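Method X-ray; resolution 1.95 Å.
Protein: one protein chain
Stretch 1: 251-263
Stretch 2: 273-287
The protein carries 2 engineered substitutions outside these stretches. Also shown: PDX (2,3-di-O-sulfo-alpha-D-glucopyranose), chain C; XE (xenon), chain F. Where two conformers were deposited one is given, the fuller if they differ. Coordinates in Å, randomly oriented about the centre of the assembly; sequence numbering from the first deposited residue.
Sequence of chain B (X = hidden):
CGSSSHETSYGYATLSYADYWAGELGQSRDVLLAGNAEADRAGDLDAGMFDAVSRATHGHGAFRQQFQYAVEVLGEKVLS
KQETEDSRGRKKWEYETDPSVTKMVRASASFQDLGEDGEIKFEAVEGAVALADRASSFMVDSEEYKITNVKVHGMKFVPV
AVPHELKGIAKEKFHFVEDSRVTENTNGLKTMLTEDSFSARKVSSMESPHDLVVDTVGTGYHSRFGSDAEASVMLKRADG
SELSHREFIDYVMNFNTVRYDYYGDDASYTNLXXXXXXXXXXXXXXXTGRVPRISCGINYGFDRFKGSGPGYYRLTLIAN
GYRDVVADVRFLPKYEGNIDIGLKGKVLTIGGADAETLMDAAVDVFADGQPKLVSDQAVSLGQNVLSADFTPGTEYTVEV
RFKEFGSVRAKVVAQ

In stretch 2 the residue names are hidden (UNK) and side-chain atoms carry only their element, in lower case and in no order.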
# COMPACT_ATOMS: atom_id res chain seq x y z
N TYR B 251 -6.78 18.00 2.11
CA TYR B 251 -5.59 18.41 2.85
C TYR B 251 -4.33 18.42 1.96
O TYR B 251 -3.64 19.44 1.89
CB TYR B 251 -5.36 17.50 4.05
CG TYR B 251 -4.17 17.95 4.90
CD1 TYR B 251 -4.27 19.05 5.75
CD2 TYR B 251 -2.94 17.28 4.83
CE1 TYR B 251 -3.19 19.49 6.53
CE2 TYR B 251 -1.83 17.71 5.60
CZ TYR B 251 -1.97 18.82 6.44
OH TYR B 251 -0.89 19.29 7.16
N VAL B 252 -4.02 17.32 1.28
CA VAL B 252 -2.80 17.36 0.46
C VAL B 252 -2.92 18.38 -0.66
O VAL B 252 -1.91 18.91 -1.12
CB VAL B 252 -2.41 15.95 -0.13
CG1 VAL B 252 -2.02 15.01 0.99
CG2 VAL B 252 -3.59 15.35 -0.95
N MET B 253 -4.14 18.69 -1.09
CA MET B 253 -4.29 19.68 -2.17
C MET B 253 -4.05 21.10 -1.63
O MET B 253 -4.01 22.05 -2.40
CB MET B 253 -5.67 19.59 -2.83
CG MET B 253 -5.83 18.35 -3.73
SD MET B 253 -4.65 18.34 -5.12
CE MET B 253 -4.42 16.65 -5.36
N ASN B 254 -3.92 21.22 -0.32
CA ASN B 254 -3.63 22.51 0.31
C ASN B 254 -2.28 22.47 1.06
O ASN B 254 -1.84 23.47 1.65
CB ASN B 254 -4.76 22.88 1.26
CG ASN B 254 -5.94 23.46 0.50
OD1 ASN B 254 -5.83 24.54 -0.07
ND2 ASN B 254 -7.04 22.73 0.44
N PHE B 255 -1.64 21.31 1.01
CA PHE B 255 -0.34 21.14 1.67
C PHE B 255 0.77 21.94 1.01
O PHE B 255 0.94 21.92 -0.21
CB PHE B 255 0.07 19.67 1.66
CG PHE B 255 1.45 19.42 2.23
CD1 PHE B 255 1.63 19.31 3.61
CD2 PHE B 255 2.54 19.27 1.39
CE1 PHE B 255 2.90 19.03 4.14
CE2 PHE B 255 3.82 18.99 1.90
CZ PHE B 255 3.99 18.87 3.29
N ASN B 256 1.57 22.61 1.83
CA ASN B 256 2.68 23.37 1.30
C ASN B 256 4.06 22.81 1.65
O ASN B 256 4.84 22.45 0.76
CB ASN B 256 2.62 24.81 1.82
CG ASN B 256 1.79 25.72 0.93
OD1 ASN B 256 1.75 25.53 -0.27
ND2 ASN B 256 1.16 26.74 1.53
N THR B 257 4.36 22.71 2.94
CA THR B 257 5.70 22.29 3.32
C THR B 257 5.82 21.78 4.75
O THR B 257 4.80 21.65 5.47
CB THR B 257 6.65 23.49 3.04
OG1 THR B 257 8.02 23.08 3.13
CG2 THR B 257 6.36 24.67 4.02
N VAL B 258 7.05 21.47 5.17
CA VAL B 258 7.30 20.97 6.52
C VAL B 258 8.54 21.62 7.11
O VAL B 258 9.57 21.75 6.43
CB VAL B 258 7.59 19.44 6.55
CG1 VAL B 258 7.50 18.91 8.01
CG2 VAL B 258 6.64 18.70 5.66
N ARG B 259 8.45 22.00 8.37
CA ARG B 259 9.60 22.57 9.07
C ARG B 259 10.17 21.47 9.96
O ARG B 259 9.42 20.74 10.61
CB ARG B 259 9.17 23.74 9.94
CG ARG B 259 10.36 24.39 10.69
CD ARG B 259 9.83 25.35 11.78
NE ARG B 259 10.92 26.00 12.50
CZ ARG B 259 11.35 27.23 12.22
NH1 ARG B 259 10.78 27.92 11.25
NH2 ARG B 259 12.34 27.77 12.92
N TYR B 260 11.48 21.33 9.98
CA TYR B 260 12.09 20.35 10.89
C TYR B 260 12.77 21.14 12.03
O TYR B 260 13.59 22.02 11.75
CB TYR B 260 13.21 19.54 10.19
CG TYR B 260 12.76 18.58 9.08
CD1 TYR B 260 11.41 18.29 8.89
CD2 TYR B 260 13.71 17.97 8.24
CE1 TYR B 260 10.99 17.39 7.88
CE2 TYR B 260 13.31 17.07 7.23
CZ TYR B 260 11.95 16.79 7.06
OH TYR B 260 11.56 15.90 6.07
N ASP B 261 12.43 20.86 13.29
CA ASP B 261 13.13 21.49 14.42
C ASP B 261 13.89 20.32 15.07
O ASP B 261 13.30 19.27 15.36
CB ASP B 261 12.16 22.11 15.44
CG ASP B 261 11.53 23.38 14.95
OD1 ASP B 261 12.21 24.18 14.27
OD2 ASP B 261 10.36 23.60 15.25
N TYR B 262 15.18 20.51 15.29
CA TYR B 262 16.07 19.48 15.83
C TYR B 262 16.50 19.78 17.27
O TYR B 262 17.06 20.85 17.55
CB TYR B 262 17.30 19.40 14.93
CG TYR B 262 18.34 18.38 15.31
CD1 TYR B 262 17.98 17.10 15.69
CD2 TYR B 262 19.72 18.67 15.20
CE1 TYR B 262 18.94 16.12 15.96
CE2 TYR B 262 20.69 17.70 15.46
CZ TYR B 262 20.29 16.43 15.84
OH TYR B 262 21.23 15.46 16.12
N TYR B 263 16.26 18.81 18.15
CA TYR B 263 16.59 18.94 19.57
C TYR B 263 17.79 18.11 20.00
O TYR B 263 18.02 17.89 21.20
CB TYR B 263 15.36 18.60 20.40
CG TYR B 263 14.32 19.72 20.38
CD1 TYR B 263 13.46 19.90 19.29
CD2 TYR B 263 14.24 20.64 21.43
CE1 TYR B 263 12.54 20.99 19.24
CE2 TYR B 263 13.34 21.73 21.39
CZ TYR B 263 12.51 21.90 20.30
OH TYR B 263 11.69 23.04 20.25
N UNK B 273 18.15 22.91 18.94
CA UNK B 273 19.50 23.03 18.41
C UNK B 273 19.57 23.70 17.04
O UNK B 273 20.55 24.37 16.73
s UNK B 273 21.66 22.20 20.63
c UNK B 273 22.91 22.45 19.33
c UNK B 273 20.16 21.66 18.37
c UNK B 273 20.50 21.11 19.75
N UNK B 274 18.54 23.49 16.22
CA UNK B 274 18.49 24.10 14.89
C UNK B 274 17.15 23.82 14.21
O UNK B 274 16.42 22.91 14.62
c UNK B 274 19.64 23.55 14.04
N UNK B 275 16.85 24.60 13.16
CA UNK B 275 15.63 24.45 12.36
C UNK B 275 16.03 24.35 10.89
O UNK B 275 16.97 25.01 10.45
o UNK B 275 14.24 25.70 13.89
c UNK B 275 14.71 25.66 12.56
N UNK B 276 15.33 23.51 10.13
CA UNK B 276 15.62 23.34 8.72
C UNK B 276 14.34 23.46 7.90
O UNK B 276 13.25 23.14 8.37
c UNK B 276 19.66 21.88 10.29
c UNK B 276 19.42 20.94 11.29
c UNK B 276 16.26 21.96 8.47
c UNK B 276 18.18 20.33 11.38
c UNK B 276 18.63 22.21 9.36
c UNK B 276 17.16 20.67 10.45
o UNK B 276 20.42 20.58 12.15
c UNK B 276 17.37 21.60 9.44
N UNK B 277 14.49 23.95 6.68
CA UNK B 277 13.37 24.07 5.76
C UNK B 277 13.46 22.81 4.90
O UNK B 277 14.48 22.11 4.95
N UNK B 278 12.41 22.52 4.13
CA UNK B 278 12.39 21.33 3.29
C UNK B 278 11.82 21.65 1.92
O UNK B 278 11.22 22.72 1.71
c UNK B 278 12.03 19.78 5.28
c UNK B 278 11.51 20.23 3.89
o UNK B 278 10.16 20.73 4.00
N UNK B 279 12.00 20.72 0.99
CA UNK B 279 11.48 20.89 -0.38
C UNK B 279 10.65 19.64 -0.67
O UNK B 279 11.10 18.53 -0.43
c UNK B 279 13.44 22.28 -1.09
c UNK B 279 12.64 21.02 -1.36
c UNK B 279 14.44 22.58 -2.20
c UNK B 279 15.56 21.58 -2.25
n UNK B 279 16.64 22.02 -3.21
N UNK B 280 9.45 19.83 -1.19
CA UNK B 280 8.61 18.66 -1.44
C UNK B 280 9.22 17.76 -2.50
O UNK B 280 9.96 18.22 -3.36
c UNK B 280 5.07 16.35 -0.84
c UNK B 280 7.20 19.09 -1.85
c UNK B 280 5.45 17.39 -2.74
c UNK B 280 6.21 17.98 -1.78
n UNK B 280 5.95 17.30 -0.61
n UNK B 280 4.75 16.38 -2.12
N UNK B 281 8.91 16.48 -2.41
CA UNK B 281 9.40 15.46 -3.33
C UNK B 281 10.80 15.03 -2.92
O UNK B 281 11.08 13.85 -2.81
c UNK B 281 9.40 15.96 -4.77
o UNK B 281 9.73 14.88 -5.61
N UNK B 282 11.68 15.98 -2.66
CA UNK B 282 13.01 15.61 -2.21
C UNK B 282 12.98 15.20 -0.73
O UNK B 282 13.60 14.21 -0.34
c UNK B 282 13.99 16.78 -2.42
N UNK B 283 12.24 15.95 0.09
CA UNK B 283 12.21 15.70 1.54
C UNK B 283 10.89 15.23 2.11
O UNK B 283 10.83 14.77 3.27
o UNK B 283 14.84 16.80 1.48
o UNK B 283 13.97 18.80 1.60
c UNK B 283 13.90 17.57 1.76
c UNK B 283 12.62 16.97 2.30
N UNK B 284 9.82 15.39 1.34
CA UNK B 284 8.51 14.97 1.81
C UNK B 284 7.71 14.43 0.63
O UNK B 284 7.95 14.80 -0.51
c UNK B 284 7.74 16.12 2.46
o UNK B 284 7.64 17.27 1.62
N UNK B 285 6.75 13.56 0.93
CA UNK B 285 5.96 13.01 -0.15
C UNK B 285 4.65 12.45 0.36
O UNK B 285 4.49 12.18 1.57
c UNK B 285 9.75 9.47 2.30
c UNK B 285 8.57 10.95 0.71
c UNK B 285 6.77 11.95 -0.91
n UNK B 285 7.56 8.99 1.14
c UNK B 285 10.65 11.64 1.69
c UNK B 285 10.73 10.43 2.41
c UNK B 285 6.77 9.68 0.25
c UNK B 285 8.67 9.74 1.44
c UNK B 285 7.34 10.88 -0.05
c UNK B 285 9.58 11.91 0.83
N UNK B 286 3.70 12.34 -0.56
CA UNK B 286 2.39 11.79 -0.26
C UNK B 286 1.80 11.29 -1.58
O UNK B 286 2.29 11.67 -2.65
c UNK B 286 0.87 15.94 -1.66
c UNK B 286 1.46 12.84 0.38
n UNK B 286 1.69 16.39 -0.67
c UNK B 286 -0.51 15.93 -3.59
c UNK B 286 -0.16 13.85 -2.34
c UNK B 286 0.29 16.64 -2.73
c UNK B 286 0.66 14.56 -1.45
c UNK B 286 1.40 14.19 -0.28
c UNK B 286 -0.75 14.55 -3.41
c UNK B 286 2.01 15.34 0.16
N UNK B 287 0.80 10.41 -1.49
CA UNK B 287 0.11 9.85 -2.66
C UNK B 287 -1.36 10.30 -2.61
O UNK B 287 -1.81 10.86 -1.61
c UNK B 287 1.47 7.71 -2.35
c UNK B 287 0.13 8.32 -2.63
c UNK B 287 3.73 7.12 -3.21
c UNK B 287 2.41 7.82 -3.53
n UNK B 287 4.85 7.53 -4.12
C1 PDX C . -0.89 1.90 -0.69
C2 PDX C . -1.77 2.79 -1.55
C3 PDX C . -2.94 2.00 -2.12
C4 PDX C . -2.49 0.73 -2.85
C5 PDX C . -1.62 -0.10 -1.91
C6 PDX C . -1.06 -1.33 -2.54
O2 PDX C . -2.22 3.88 -0.73
O3 PDX C . -3.63 2.83 -3.06
O4 PDX C . -3.62 -0.03 -3.36
O5 PDX C . -0.48 0.70 -1.41
O6 PDX C . 0.38 -1.35 -2.38
O1S PDX C . -2.54 6.16 -0.44
O2S PDX C . -1.49 5.47 -2.47
O3S PDX C . -0.27 5.27 -0.35
O1X PDX C . -5.32 3.99 -4.08
O2X PDX C . -5.34 3.58 -1.73
O3X PDX C . -5.82 1.79 -3.25
S PDX C . -1.74 5.24 -1.02
S' PDX C . -5.11 3.06 -2.97
XE XE F . 12.28 13.79 8.92

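Position 273 carries three carbons and a sulfur in an unbranched chain, the sulfur third: Met273. Its backbone N donates to Tyr262 O at 2.7 Å, while the end of the side chain leads away from stretch 1. Position 274 has one carbon, hence Ala274; its O accepts from Tyr262 N at 2.8 Å, and its N returns a weak bond to Tyr262 O at 3.3 Å.

At 275 one carbon bears one oxygen, and that oxygen lies 2.6 Å from Asp261 OD1: Ser275, whose hydroxyl donates to the carboxylate. Asp261 OD1 also takes Arg259 NE at 2.8 Å in a salt bridge.

Position 276 is a carbon followed by a six-carbon ring with one oxygen, packed beside Tyr260 and Tyr262: Tyr276. Its CE2 comes 3.8 Å from Tyr262 CB. The backbone pairs with Tyr260 in both directions, Tyr276 N to Tyr260 O at 2.8 Å and Tyr260 N to Tyr276 O at 3.0 Å.

No side-chain atom appears at 277, so it is Gly277, where the strand pairing has ended. Position 278 has a carbon carrying one oxygen, 2.7 Å from Val258 O, and one carbon over a face of the Tyr260 ring, 3.5 Å from the centroid: Thr278. Its OG1 donates to Val258 O, a side chain taking over from backbone pairing. Xenon lies over the opposite ring face.

At 279 four carbons in a row end in nitrogen; the CA-to-CB bond points away, without contact: Lys279. At 280 a carbon leads to a five-membered ring of three carbons and two nitrogens, whose face receives the edge of the Phe255 ring: His280. Position 281, one carbon and one oxygen, is Ser281; 282, a lone carbon, is Ala282. Neither touches stretch 1.

At 283 the second of two carbons carries two oxygens, and the backbone O lies 3.1 Å from Tyr260 OH: Asp283. Its OD2 accepts from Lys279 N at 2.8 Å, bracing the turn. Position 284, one carbon and one oxygen near Phe255, is Ser284; its OG hydrogen-bonds His280 ND1 at 2.8 Å.

At 285 one carbon bears fused rings of eight carbons and one nitrogen, without contact: Trp285. Position 286 has the same atoms, its six-membered face against Val252 CB, 3.5 Å from the centroid, its edge toward the Phe255 face: Trp286. At 287 four carbons end in nitrogen: Lys287, its CB 3.3 Å from PDX O2S.

The contact joins two modes: a short antiparallel ladder sets the register, then side chains, chiefly aromatic, carry the packing onward to Val252.

Stretch 2 273-287: MASYGTKHSADSWWK
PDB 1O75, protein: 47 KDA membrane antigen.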